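Local coordinates for putative fructose-bisphosphate aldolase (Coccidioides immitis, PDB 3PM6), which belongs to the class II fructose-bisphosphate aldolase family and folds as a TIM barrel that holds a zinc ion near one mouth, at residues A[30-35]-A[252-257]; A[152-157]-A[192-197]; A[185-190]-A[223-228]; A[227-232]-A[246-251]; A[235-240]-A[290-295]. All blocks are in the same frame, centred on the assembly; numbering follows the deposited sequence.

Contact 1 (A[30-35]-A[252-257]); sequences PAICVY and RAVNNE
The end of the strand that holds I32, and the loop that follows it, run beside the first turn of helix 252-265; I32 lies nearest V254 (CA to CA 7.6 Å) and V34 nearest N255 (CA to CA 7.2 Å). The first torsion of N255 (chi1 -63°, CG anti to its own carbonyl carbon) sets CG on the side of C33, and ND2 then gives a hydrogen bond to C33 O (2.9 Å). The acceptor lies close to the N255 amide plane, whereas the donor stands above the plane of the C33 carbonyl. ND2 also bonds to N251 OD1. At the OD1 end a water accepts the N-H of Y35 and donates to N255 OD1 (2.8 Å). An asparagine suits this place because one end donates and the other accepts. The Y35 ring stands at 68° to the amide, with Y35 CE2 3.6 Å from N255 ND2, and its OH bonds to D159 O and N251 ND2. Branched I32 and V254 meet through their methyls, CG2 to CG2 at 3.9 Å. Strands 54-58 and 245-250 flank strand 29-33, helix 271-292 packs on V254 and N255, and T272 and I271 of the second subunit lie against Y35 and N255.

Contact 2 (A[152-157]-A[192-197]); sequences GRIEGG and FGNVHG. With ZN (zinc ion), chain S.
I154 sets its CG2 methyl over one face of the H196 imidazole, displaced toward the rim, the methyl 3.6 Å from H196 ND1. This CH-pi contact follows from the I154 branching, since CG2 stands anti to the backbone N. H196 NE2 binds the zinc ion at 2.2 Å, with H91 and H227 completing the site. At the ring edge, ND1 donates to a water (2.6 Å) that in turn donates to I154 O and G156 O, so both ring nitrogens are engaged and the ring rotation is fixed. The two segments are loops following strands 146-149 and 187-188 of the TIM barrel. They run nearly parallel and join through H196 N to E155 O, 3.0 Å. Glycine suits position 156: a CB would point at H196 O and clash with it, and the backbone angles (phi 107°) also call for glycine. N194 has its CG in the crowded position between N and carbonyl carbon (chi1 51°). Its OD1 accepts F192 N in a nearly straight bond (176°), its ND2 gives to H227 O, and I154 CD1 packs on ND2 at 3.8 Å.

Contact 3 (A[185-190]-A[223-228]); sequences INWLAP and GLVLHG. With ZN (zinc ion), chain S.
L188 is gripped through both its N-H and its carbonyl by the neighbouring strand: L188 N donates to G223 O at 2.9 Å, and L188 O accepts V225 N at 2.8 Å. A longer bond, G223 N to N186 O (3.2 Å), begins this parallel pairing. G223 N lies at the edge of the W187 indole, near its plane; glycine suits the position because a CB here would press on W187 CD1. W187 and V225 meet on one face of the sheet, W187 CB touching V225 CG2 at 3.6 Å, while L188 and L224 meet on the other through CB and CD2. Just past the strand ends the small A189 fits against the H227 imidazole, its CB 3.3 Å from H227 CD2, and P190 CD comes 3.2 Å from V225 O. A water donates to P190 O and V225 O and accepts the N-H of H227. H227 ND1 binds the zinc ion at 2.1 Å. Its NE2 bonds to E148 OE2, a second-shell partner that fixes the ring rotation. Helix 208-218 covers L188, P190 and L224. It is the helix of the beta-alpha-beta crossover linking strands 187-188 and 223-226, the repeating unit of a TIM barrel; the zinc ligand H227 directly follows the second strand.

Contact 4 (A[227-232]-A[246-251]); sequences HGADPF and AKVNVN. With ZN (zinc ion), chain S.
D230 OD1 is gripped by two backbone N-H groups at the start of helix 252-265. N251 N bonds to it at 2.9 Å (157° at the hydrogen), from the syn side and 18° out of the carboxylate plane, and A253 N is the second donor. OD2 takes a weak bond from R252 N. N251, at the N-cap position, makes no capping bond with its own side chain; D230, an aspartate from the loop after strand 223-226, meets these amides. Besides its partners in contact 1, N251 ND2 bonds to E158 OE1. The loop of D230 leaves strand 223-226 and precedes helix 234-242, in the part of a TIM barrel where strand ends carry the metal ligands. A type I turn from A229 to F232 closes on F232 N to A229 O, 2.8 Å, and the F232 ring lies over A229 CA. A229 points its CB at the neighbouring strand, 3.6 Å from N249 O and 4.1 Å from V248 CG1, close quarters that suit the small alanine. N249 lies side by side with H227, its ND2 3.1 Å above one ring face and nearest H227 CE1, the amide inclined 61° to the imidazole. N249 OD1 accepts K247 NZ on a lone pair at 3.0 Å. The lysine chain, extended as far as CE and then turned to place NZ, also makes a salt bridge with E148 OE1.

Contact 5 (A[235-240]-A[290-295]); sequences EIFEKC and MDMIDS
The apolar part centres on F237, whose ring is met in two ways. I293 sets CG2 over one face, 3.7 Å from F237 CG, a CH-pi contact displaced toward the rim. M292 brings its sulfur to the ring edge, SD 3.8 Å from F237 CE2, a Met-aromatic contact made by a chain extended beyond CG. The polar part lies beside it. The bent side chain of E238 (chi2 -48°) meets D294 tip to tip, the carboxylates nearly coplanar, with E238 OE2 2.7 Å from D294 OD2, a distance at which one of the two acids probably carries a proton. K234 NZ, in salt bridges with both and bonded to M292 O, would also ease any repulsion. The backbone part is a Schellman motif: S295 N bonds to M290 O at 3.0 Å and D294 N to D291 O at 3.1 Å, D294 taking positive phi (62°) to end the helix. Helix 234-242 packs against the C-terminal end of helix 271-292; F237 and I293 both touch V248 of strand 245-250, and P30 of strand 29-33 also touches I293.

Contacts 1, 3 and 4 are buried in the barrel, whereas contacts 2 and 5 are only partly buried. Contacts 2, 3 and 4 supply two of the three zinc ligands, contacts 3 and 4 sharing H227; contact 3 adds backbone strand pairing, contacts 2 and 4 more polar bonding by side chains. Strand 245-250 of contact 4 pairs with strand 223-226 of contact 3 and with strand 29-33 of contact 1, so these three contacts span neighbouring strands where the barrel closes. D230 of contact 4 also bonds to the helix of contact 1. Contact 5, on the outer helical layer, relies on a ring with sulfur and methyl neighbours and on acidic groups; its F237 packs on V248 and F232 of contact 4.

Contact 1 (A[30-35]-A[252-257])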
# COMPACT_ATOMS: atom_id res chain seq x y z
N PRO A 30 -18.47 6.39 -7.36
CA PRO A 30 -17.41 5.78 -8.16
C PRO A 30 -16.73 4.69 -7.34
O PRO A 30 -16.26 4.98 -6.27
CB PRO A 30 -16.43 6.94 -8.42
CG PRO A 30 -16.68 7.94 -7.27
CD PRO A 30 -18.11 7.72 -6.80
N ALA A 31 -16.71 3.46 -7.83
CA ALA A 31 -16.14 2.31 -7.09
C ALA A 31 -14.94 1.80 -7.87
O ALA A 31 -15.07 1.04 -8.83
CB ALA A 31 -17.20 1.22 -6.94
N ILE A 32 -13.75 2.24 -7.48
CA ILE A 32 -12.56 2.08 -8.31
C ILE A 32 -11.72 0.95 -7.80
O ILE A 32 -11.26 0.99 -6.65
CB ILE A 32 -11.69 3.40 -8.25
CG1 ILE A 32 -12.58 4.65 -8.44
CG2 ILE A 32 -10.50 3.34 -9.21
CD1 ILE A 32 -13.31 4.69 -9.77
N CYS A 33 -11.54 -0.06 -8.65
CA CYS A 33 -10.64 -1.15 -8.37
C CYS A 33 -9.22 -0.70 -8.41
O CYS A 33 -8.78 -0.05 -9.37
CB CYS A 33 -10.81 -2.27 -9.40
SG CYS A 33 -12.48 -2.88 -9.42
N VAL A 34 -8.47 -1.11 -7.40
CA VAL A 34 -7.03 -0.81 -7.37
C VAL A 34 -6.26 -2.03 -6.92
O VAL A 34 -6.86 -2.93 -6.31
CB VAL A 34 -6.70 0.35 -6.41
CG1 VAL A 34 -7.26 1.67 -6.92
CG2 VAL A 34 -7.17 0.04 -5.01
N TYR A 35 -4.95 -2.02 -7.18
CA TYR A 35 -4.03 -3.14 -6.90
C TYR A 35 -2.86 -2.72 -6.05
O TYR A 35 -1.97 -3.54 -5.75
CB TYR A 35 -3.42 -3.69 -8.20
CG TYR A 35 -4.40 -4.23 -9.19
CD1 TYR A 35 -4.83 -5.56 -9.14
CD2 TYR A 35 -4.91 -3.40 -10.18
CE1 TYR A 35 -5.74 -6.04 -10.11
CE2 TYR A 35 -5.80 -3.86 -11.11
CZ TYR A 35 -6.20 -5.18 -11.08
OH TYR A 35 -7.11 -5.55 -12.04
N ARG A 252 -9.93 -1.04 -15.50
CA ARG A 252 -9.02 -0.71 -16.61
C ARG A 252 -8.96 0.79 -16.95
O ARG A 252 -7.87 1.32 -17.25
CB ARG A 252 -9.40 -1.49 -17.87
N ALA A 253 -10.11 1.47 -16.89
CA ALA A 253 -10.17 2.90 -17.19
C ALA A 253 -9.12 3.63 -16.36
O ALA A 253 -8.50 4.63 -16.83
CB ALA A 253 -11.59 3.47 -16.91
N VAL A 254 -8.92 3.14 -15.15
CA VAL A 254 -8.00 3.76 -14.21
C VAL A 254 -6.63 3.10 -14.27
O VAL A 254 -5.64 3.78 -14.52
CB VAL A 254 -8.58 3.81 -12.76
CG1 VAL A 254 -7.50 4.26 -11.74
CG2 VAL A 254 -9.81 4.74 -12.74
N ASN A 255 -6.57 1.78 -14.11
CA ASN A 255 -5.29 1.08 -14.05
C ASN A 255 -4.52 0.95 -15.32
O ASN A 255 -3.35 0.61 -15.25
CB ASN A 255 -5.45 -0.27 -13.38
CG ASN A 255 -5.88 -0.12 -11.97
OD1 ASN A 255 -5.15 0.46 -11.17
ND2 ASN A 255 -7.12 -0.52 -11.67
N ASN A 256 -5.14 1.19 -16.47
CA ASN A 256 -4.39 1.26 -17.71
C ASN A 256 -3.42 2.44 -17.68
O ASN A 256 -2.39 2.38 -18.30
CB ASN A 256 -5.29 1.33 -18.93
CG ASN A 256 -5.82 -0.05 -19.37
OD1 ASN A 256 -5.37 -1.11 -18.89
ND2 ASN A 256 -6.79 -0.04 -20.29
N GLU A 257 -3.78 3.51 -16.96
CA GLU A 257 -2.90 4.69 -16.82
C GLU A 257 -1.61 4.34 -16.10
O GLU A 257 -0.54 4.88 -16.43
CB GLU A 257 -3.60 5.83 -16.08
CG GLU A 257 -4.81 6.41 -16.82
CD GLU A 257 -4.47 6.92 -18.22
OE1 GLU A 257 -3.90 8.00 -18.34
OE2 GLU A 257 -4.78 6.25 -19.21
O HOH W 1 -4.15 0.33 -8.59

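Contact 2 (A[152-157]-A[192-197])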
# COMPACT_ATOMS: atom_id res chain seq x y z
N GLY A 152 -27.20 -13.32 -11.65
CA GLY A 152 -27.05 -13.67 -13.07
C GLY A 152 -25.61 -14.05 -13.27
O GLY A 152 -24.95 -14.39 -12.29
N ARG A 153 -25.13 -14.01 -14.51
CA ARG A 153 -23.72 -14.26 -14.81
C ARG A 153 -23.21 -13.33 -15.91
O ARG A 153 -23.51 -13.53 -17.09
CB ARG A 153 -23.47 -15.71 -15.21
CG ARG A 153 -21.97 -16.07 -15.20
CD ARG A 153 -21.78 -17.52 -15.65
NE ARG A 153 -22.46 -18.40 -14.69
CZ ARG A 153 -23.18 -19.46 -15.01
NH1 ARG A 153 -23.35 -19.82 -16.30
NH2 ARG A 153 -23.73 -20.19 -14.04
N ILE A 154 -22.46 -12.31 -15.49
CA ILE A 154 -21.66 -11.48 -16.36
C ILE A 154 -20.50 -12.31 -16.89
O ILE A 154 -19.81 -13.03 -16.14
CB ILE A 154 -21.20 -10.17 -15.61
CG1 ILE A 154 -22.42 -9.37 -15.14
CG2 ILE A 154 -20.37 -9.28 -16.55
CD1 ILE A 154 -22.12 -8.29 -14.08
N GLU A 155 -20.28 -12.23 -18.20
CA GLU A 155 -19.20 -12.96 -18.82
C GLU A 155 -17.90 -12.18 -18.82
O GLU A 155 -17.90 -10.96 -18.73
CB GLU A 155 -19.57 -13.32 -20.26
CG GLU A 155 -20.72 -14.32 -20.34
CD GLU A 155 -21.03 -14.75 -21.76
OE1 GLU A 155 -21.92 -14.13 -22.38
OE2 GLU A 155 -20.38 -15.70 -22.26
N GLY A 156 -16.79 -12.88 -18.94
CA GLY A 156 -15.50 -12.20 -19.13
C GLY A 156 -14.62 -12.28 -17.88
O GLY A 156 -15.06 -12.72 -16.81
N GLY A 157 -13.37 -11.87 -18.05
CA GLY A 157 -12.42 -11.88 -16.96
C GLY A 157 -11.67 -10.56 -16.96
O GLY A 157 -11.71 -9.81 -17.96
N PHE A 192 -27.07 -7.40 -17.71
CA PHE A 192 -28.07 -6.89 -18.63
C PHE A 192 -27.45 -6.51 -19.96
O PHE A 192 -27.94 -5.62 -20.62
CB PHE A 192 -28.88 -5.74 -17.99
CG PHE A 192 -28.08 -4.49 -17.72
CD1 PHE A 192 -27.20 -4.44 -16.64
CD2 PHE A 192 -28.24 -3.35 -18.53
CE1 PHE A 192 -26.45 -3.29 -16.38
CE2 PHE A 192 -27.51 -2.16 -18.27
CZ PHE A 192 -26.61 -2.13 -17.21
N GLY A 193 -26.37 -7.20 -20.33
CA GLY A 193 -25.63 -6.95 -21.58
C GLY A 193 -24.21 -6.45 -21.34
O GLY A 193 -23.35 -6.49 -22.25
N ASN A 194 -23.94 -5.98 -20.13
CA ASN A 194 -22.59 -5.63 -19.74
C ASN A 194 -21.67 -6.88 -19.68
O ASN A 194 -22.15 -8.02 -19.57
CB ASN A 194 -22.55 -4.83 -18.44
CG ASN A 194 -23.33 -5.48 -17.32
OD1 ASN A 194 -24.26 -6.26 -17.55
ND2 ASN A 194 -22.98 -5.14 -16.09
N VAL A 195 -20.37 -6.64 -19.81
CA VAL A 195 -19.35 -7.69 -19.97
C VAL A 195 -18.12 -7.16 -19.24
O VAL A 195 -17.79 -5.94 -19.29
CB VAL A 195 -19.02 -7.93 -21.49
CG1 VAL A 195 -17.70 -8.57 -21.69
CG2 VAL A 195 -20.04 -8.78 -22.17
N HIS A 196 -17.44 -8.04 -18.51
CA HIS A 196 -16.11 -7.73 -18.01
C HIS A 196 -15.10 -7.81 -19.15
O HIS A 196 -15.20 -8.69 -19.99
CB HIS A 196 -15.71 -8.71 -16.90
CG HIS A 196 -16.42 -8.49 -15.61
ND1 HIS A 196 -17.11 -9.49 -14.96
CD2 HIS A 196 -16.57 -7.37 -14.85
CE1 HIS A 196 -17.62 -9.01 -13.84
NE2 HIS A 196 -17.32 -7.73 -13.76
N GLY A 197 -14.11 -6.92 -19.13
CA GLY A 197 -13.09 -6.85 -20.18
C GLY A 197 -13.55 -6.23 -21.50
O GLY A 197 -14.50 -5.48 -21.55
ZN ZN S . -17.11 -6.44 -11.99
O HOH W 2 -17.24 -12.00 -15.47
O HOH W 3 -21.90 -10.73 -19.95
O HOH W 4 -12.93 -10.99 -21.10

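Contact 3 (A[185-190]-A[223-228])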
# COMPACT_ATOMS: atom_id res chain seq x y z
N ILE A 185 -29.12 -9.52 0.92
CA ILE A 185 -28.06 -8.67 0.31
C ILE A 185 -28.48 -7.22 0.36
O ILE A 185 -29.64 -6.95 0.45
CB ILE A 185 -27.88 -8.97 -1.17
CG1 ILE A 185 -29.20 -8.71 -1.87
CG2 ILE A 185 -27.34 -10.35 -1.36
CD1 ILE A 185 -29.31 -9.30 -3.21
N ASN A 186 -27.53 -6.29 0.28
CA ASN A 186 -27.88 -4.87 0.23
C ASN A 186 -27.90 -4.35 -1.19
O ASN A 186 -28.76 -3.53 -1.52
CB ASN A 186 -26.90 -4.07 1.05
CG ASN A 186 -26.83 -4.54 2.50
OD1 ASN A 186 -25.85 -5.20 2.91
ND2 ASN A 186 -27.88 -4.23 3.27
N TRP A 187 -26.96 -4.81 -2.02
CA TRP A 187 -26.82 -4.34 -3.41
C TRP A 187 -26.83 -5.50 -4.40
O TRP A 187 -26.44 -6.60 -4.05
CB TRP A 187 -25.53 -3.55 -3.57
CG TRP A 187 -25.27 -2.56 -2.46
CD1 TRP A 187 -26.20 -1.80 -1.80
CD2 TRP A 187 -23.99 -2.17 -1.93
NE1 TRP A 187 -25.57 -1.00 -0.86
CE2 TRP A 187 -24.23 -1.22 -0.92
CE3 TRP A 187 -22.68 -2.56 -2.20
CZ2 TRP A 187 -23.20 -0.63 -0.20
CZ3 TRP A 187 -21.65 -1.98 -1.48
CH2 TRP A 187 -21.92 -1.03 -0.49
N LEU A 188 -27.28 -5.25 -5.62
CA LEU A 188 -27.37 -6.24 -6.69
C LEU A 188 -26.59 -5.76 -7.90
O LEU A 188 -26.67 -4.59 -8.24
CB LEU A 188 -28.84 -6.45 -7.12
CG LEU A 188 -29.75 -7.42 -6.33
CD1 LEU A 188 -31.09 -7.57 -7.01
CD2 LEU A 188 -29.09 -8.80 -6.20
N ALA A 189 -25.83 -6.66 -8.53
CA ALA A 189 -25.05 -6.40 -9.73
C ALA A 189 -25.75 -7.11 -10.87
O ALA A 189 -25.58 -8.31 -11.05
CB ALA A 189 -23.63 -6.95 -9.58
N PRO A 190 -26.60 -6.37 -11.62
CA PRO A 190 -27.34 -7.13 -12.62
C PRO A 190 -26.53 -7.40 -13.88
O PRO A 190 -25.66 -6.62 -14.25
CB PRO A 190 -28.57 -6.23 -12.93
CG PRO A 190 -28.13 -4.77 -12.51
CD PRO A 190 -27.12 -5.00 -11.38
N GLY A 223 -29.82 -1.46 -3.69
CA GLY A 223 -29.05 -0.59 -4.60
C GLY A 223 -28.58 -1.37 -5.82
O GLY A 223 -28.45 -2.59 -5.77
N LEU A 224 -28.39 -0.70 -6.95
CA LEU A 224 -28.02 -1.41 -8.18
C LEU A 224 -26.62 -1.02 -8.55
O LEU A 224 -26.27 0.15 -8.45
CB LEU A 224 -28.99 -1.08 -9.30
CG LEU A 224 -30.44 -1.55 -9.09
CD1 LEU A 224 -31.33 -1.14 -10.28
CD2 LEU A 224 -30.50 -3.08 -8.90
N VAL A 225 -25.83 -2.01 -8.98
CA VAL A 225 -24.39 -1.88 -9.15
C VAL A 225 -24.04 -2.23 -10.57
O VAL A 225 -24.37 -3.33 -11.06
CB VAL A 225 -23.60 -2.79 -8.14
CG1 VAL A 225 -22.10 -2.54 -8.22
CG2 VAL A 225 -24.07 -2.49 -6.71
N LEU A 226 -23.35 -1.29 -11.22
CA LEU A 226 -22.94 -1.41 -12.61
C LEU A 226 -21.52 -1.99 -12.69
O LEU A 226 -20.56 -1.41 -12.17
CB LEU A 226 -22.99 -0.04 -13.30
CG LEU A 226 -22.62 0.01 -14.81
CD1 LEU A 226 -23.43 -0.96 -15.65
CD2 LEU A 226 -22.79 1.41 -15.38
N HIS A 227 -21.42 -3.11 -13.38
CA HIS A 227 -20.14 -3.77 -13.70
C HIS A 227 -19.87 -3.70 -15.19
O HIS A 227 -20.83 -3.54 -15.98
CB HIS A 227 -20.23 -5.26 -13.31
CG HIS A 227 -20.15 -5.50 -11.84
ND1 HIS A 227 -19.03 -6.01 -11.24
CD2 HIS A 227 -21.05 -5.28 -10.85
CE1 HIS A 227 -19.23 -6.08 -9.93
NE2 HIS A 227 -20.45 -5.66 -9.67
N GLY A 228 -18.60 -3.86 -15.57
CA GLY A 228 -18.16 -3.80 -16.94
C GLY A 228 -18.27 -2.43 -17.62
O GLY A 228 -18.45 -2.33 -18.85
ZN ZN S . -17.11 -6.44 -11.99
O HOH W 5 -23.86 -4.75 -13.12

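Contact 4 (A[227-232]-A[246-251])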
# COMPACT_ATOMS: atom_id res chain seq x y z
N HIS A 227 -21.42 -3.11 -13.38
CA HIS A 227 -20.14 -3.77 -13.70
C HIS A 227 -19.87 -3.70 -15.19
O HIS A 227 -20.83 -3.54 -15.98
CB HIS A 227 -20.23 -5.26 -13.31
CG HIS A 227 -20.15 -5.50 -11.84
ND1 HIS A 227 -19.03 -6.01 -11.24
CD2 HIS A 227 -21.05 -5.28 -10.85
CE1 HIS A 227 -19.23 -6.08 -9.93
NE2 HIS A 227 -20.45 -5.66 -9.67
N GLY A 228 -18.60 -3.86 -15.57
CA GLY A 228 -18.16 -3.80 -16.94
C GLY A 228 -18.27 -2.43 -17.62
O GLY A 228 -18.45 -2.33 -18.85
N ALA A 229 -18.09 -1.39 -16.83
CA ALA A 229 -18.34 -0.03 -17.23
C ALA A 229 -17.13 0.72 -17.82
O ALA A 229 -17.26 1.87 -18.25
CB ALA A 229 -18.95 0.73 -16.03
N ASP A 230 -15.96 0.08 -17.84
CA ASP A 230 -14.72 0.75 -18.22
C ASP A 230 -14.79 1.64 -19.48
O ASP A 230 -14.39 2.82 -19.41
CB ASP A 230 -13.57 -0.26 -18.35
CG ASP A 230 -12.97 -0.60 -17.01
OD1 ASP A 230 -12.76 0.34 -16.22
OD2 ASP A 230 -12.64 -1.79 -16.77
N PRO A 231 -15.30 1.10 -20.60
CA PRO A 231 -15.35 1.88 -21.84
C PRO A 231 -16.63 2.72 -21.96
O PRO A 231 -16.91 3.21 -23.06
CB PRO A 231 -15.39 0.78 -22.93
CG PRO A 231 -16.19 -0.32 -22.27
CD PRO A 231 -15.89 -0.25 -20.79
N PHE A 232 -17.40 2.88 -20.87
CA PHE A 232 -18.69 3.59 -20.94
C PHE A 232 -18.49 5.12 -21.10
O PHE A 232 -17.45 5.71 -20.72
CB PHE A 232 -19.60 3.27 -19.73
CG PHE A 232 -20.20 1.87 -19.74
CD1 PHE A 232 -19.83 0.93 -20.70
CD2 PHE A 232 -21.14 1.50 -18.79
CE1 PHE A 232 -20.41 -0.35 -20.73
CE2 PHE A 232 -21.70 0.19 -18.78
CZ PHE A 232 -21.32 -0.74 -19.74
N ALA A 246 -26.63 2.97 -8.65
CA ALA A 246 -26.14 3.86 -7.60
C ALA A 246 -24.67 3.66 -7.30
O ALA A 246 -24.10 4.40 -6.51
CB ALA A 246 -26.96 3.68 -6.29
N LYS A 247 -24.07 2.64 -7.91
CA LYS A 247 -22.66 2.34 -7.72
C LYS A 247 -22.12 1.92 -9.07
O LYS A 247 -22.68 1.01 -9.72
CB LYS A 247 -22.49 1.21 -6.70
CG LYS A 247 -21.03 0.74 -6.43
CD LYS A 247 -21.02 -0.29 -5.29
CE LYS A 247 -19.69 -0.99 -5.08
NZ LYS A 247 -19.55 -2.22 -5.91
N VAL A 248 -21.05 2.60 -9.50
CA VAL A 248 -20.37 2.30 -10.76
C VAL A 248 -18.93 1.81 -10.50
O VAL A 248 -18.08 2.57 -9.98
CB VAL A 248 -20.34 3.55 -11.68
CG1 VAL A 248 -19.42 3.34 -12.87
CG2 VAL A 248 -21.76 3.93 -12.10
N ASN A 249 -18.67 0.55 -10.90
CA ASN A 249 -17.38 -0.08 -10.79
C ASN A 249 -16.50 0.21 -11.99
O ASN A 249 -16.95 0.06 -13.15
CB ASN A 249 -17.51 -1.62 -10.69
CG ASN A 249 -18.10 -2.07 -9.35
OD1 ASN A 249 -18.60 -1.26 -8.57
ND2 ASN A 249 -18.03 -3.36 -9.08
N VAL A 250 -15.24 0.48 -11.71
CA VAL A 250 -14.27 0.84 -12.71
C VAL A 250 -12.99 0.10 -12.43
O VAL A 250 -12.61 -0.06 -11.28
CB VAL A 250 -13.98 2.35 -12.64
CG1 VAL A 250 -13.00 2.75 -13.72
CG2 VAL A 250 -15.27 3.14 -12.81
N ASN A 251 -12.31 -0.32 -13.47
CA ASN A 251 -11.00 -0.93 -13.30
C ASN A 251 -9.96 -0.41 -14.32
O ASN A 251 -9.19 0.52 -14.02
CB ASN A 251 -11.11 -2.48 -13.33
CG ASN A 251 -9.78 -3.15 -13.09
OD1 ASN A 251 -8.79 -2.46 -12.85
ND2 ASN A 251 -9.72 -4.49 -13.18
ZN ZN S . -17.11 -6.44 -11.99

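Contact 5 (A[235-240]-A[290-295])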
# COMPACT_ATOMS: atom_id res chain seq x y z
N GLU A 235 -23.11 9.46 -21.56
CA GLU A 235 -24.50 9.26 -21.97
C GLU A 235 -24.98 7.86 -21.54
O GLU A 235 -26.11 7.70 -21.07
CB GLU A 235 -24.66 9.51 -23.48
CG GLU A 235 -24.52 11.01 -23.89
CD GLU A 235 -23.08 11.48 -24.19
OE1 GLU A 235 -22.10 10.82 -23.79
OE2 GLU A 235 -22.94 12.54 -24.86
N ILE A 236 -24.11 6.86 -21.66
CA ILE A 236 -24.40 5.50 -21.15
C ILE A 236 -24.58 5.48 -19.62
O ILE A 236 -25.53 4.89 -19.10
CB ILE A 236 -23.33 4.48 -21.56
CG1 ILE A 236 -23.38 4.27 -23.07
CG2 ILE A 236 -23.52 3.14 -20.77
CD1 ILE A 236 -22.17 3.45 -23.62
N PHE A 237 -23.68 6.15 -18.92
CA PHE A 237 -23.79 6.30 -17.48
C PHE A 237 -25.12 6.94 -17.10
O PHE A 237 -25.82 6.41 -16.23
CB PHE A 237 -22.61 7.08 -16.89
CG PHE A 237 -21.28 6.31 -16.87
CD1 PHE A 237 -21.16 5.06 -16.20
CD2 PHE A 237 -20.13 6.87 -17.45
CE1 PHE A 237 -19.92 4.36 -16.14
CE2 PHE A 237 -18.88 6.18 -17.42
CZ PHE A 237 -18.78 4.91 -16.75
N GLU A 238 -25.48 8.04 -17.76
CA GLU A 238 -26.74 8.73 -17.47
C GLU A 238 -27.93 7.77 -17.63
O GLU A 238 -28.78 7.71 -16.76
CB GLU A 238 -26.93 10.01 -18.33
CG GLU A 238 -25.97 11.21 -18.05
CD GLU A 238 -25.83 11.56 -16.55
OE1 GLU A 238 -26.78 11.29 -15.76
OE2 GLU A 238 -24.77 12.11 -16.14
N LYS A 239 -27.95 6.99 -18.70
CA LYS A 239 -29.02 6.02 -18.94
C LYS A 239 -29.13 5.01 -17.79
O LYS A 239 -30.23 4.72 -17.34
CB LYS A 239 -28.82 5.32 -20.29
CG LYS A 239 -29.17 6.20 -21.50
CD LYS A 239 -28.83 5.55 -22.84
CE LYS A 239 -29.20 6.55 -23.95
NZ LYS A 239 -28.34 6.50 -25.17
N CYS A 240 -27.99 4.50 -17.32
CA CYS A 240 -27.95 3.52 -16.22
C CYS A 240 -28.39 4.10 -14.89
O CYS A 240 -29.20 3.49 -14.21
CB CYS A 240 -26.56 2.90 -16.08
SG CYS A 240 -26.03 1.95 -17.51
N MET A 290 -15.79 10.56 -12.01
CA MET A 290 -16.61 11.31 -11.05
C MET A 290 -17.52 12.35 -11.73
O MET A 290 -18.72 12.47 -11.41
CB MET A 290 -15.68 11.98 -10.01
CG MET A 290 -15.08 10.99 -8.99
SD MET A 290 -13.73 11.63 -7.98
CE MET A 290 -13.64 10.29 -6.72
N ASP A 291 -16.96 13.09 -12.68
CA ASP A 291 -17.74 14.04 -13.48
C ASP A 291 -18.83 13.33 -14.28
O ASP A 291 -20.00 13.71 -14.24
CB ASP A 291 -16.80 14.83 -14.40
CG ASP A 291 -15.98 15.86 -13.65
OD1 ASP A 291 -16.40 16.26 -12.55
OD2 ASP A 291 -14.92 16.30 -14.16
N MET A 292 -18.46 12.25 -14.96
CA MET A 292 -19.37 11.50 -15.82
C MET A 292 -20.55 10.98 -15.01
O MET A 292 -21.69 11.01 -15.47
CB MET A 292 -18.67 10.32 -16.50
CG MET A 292 -17.63 10.71 -17.56
SD MET A 292 -17.27 9.34 -18.70
CE MET A 292 -16.34 10.26 -19.89
N ILE A 293 -20.28 10.51 -13.80
CA ILE A 293 -21.38 9.90 -13.04
C ILE A 293 -22.01 10.87 -12.03
O ILE A 293 -22.79 10.45 -11.16
CB ILE A 293 -20.96 8.56 -12.41
CG1 ILE A 293 -20.01 8.77 -11.23
CG2 ILE A 293 -20.39 7.61 -13.50
CD1 ILE A 293 -19.47 7.43 -10.64
N ASP A 294 -21.65 12.15 -12.13
CA ASP A 294 -22.23 13.24 -11.32
C ASP A 294 -22.00 13.11 -9.82
O ASP A 294 -22.82 13.55 -9.05
CB ASP A 294 -23.75 13.40 -11.59
CG ASP A 294 -24.07 13.54 -13.05
OD1 ASP A 294 -23.37 14.30 -13.77
OD2 ASP A 294 -25.01 12.84 -13.50
N SER A 295 -20.89 12.49 -9.41
CA SER A 295 -20.58 12.42 -8.00
C SER A 295 -19.75 13.65 -7.60
O SER A 295 -19.60 13.97 -6.42
CB SER A 295 -19.85 11.12 -7.68
OG SER A 295 -18.53 11.12 -8.21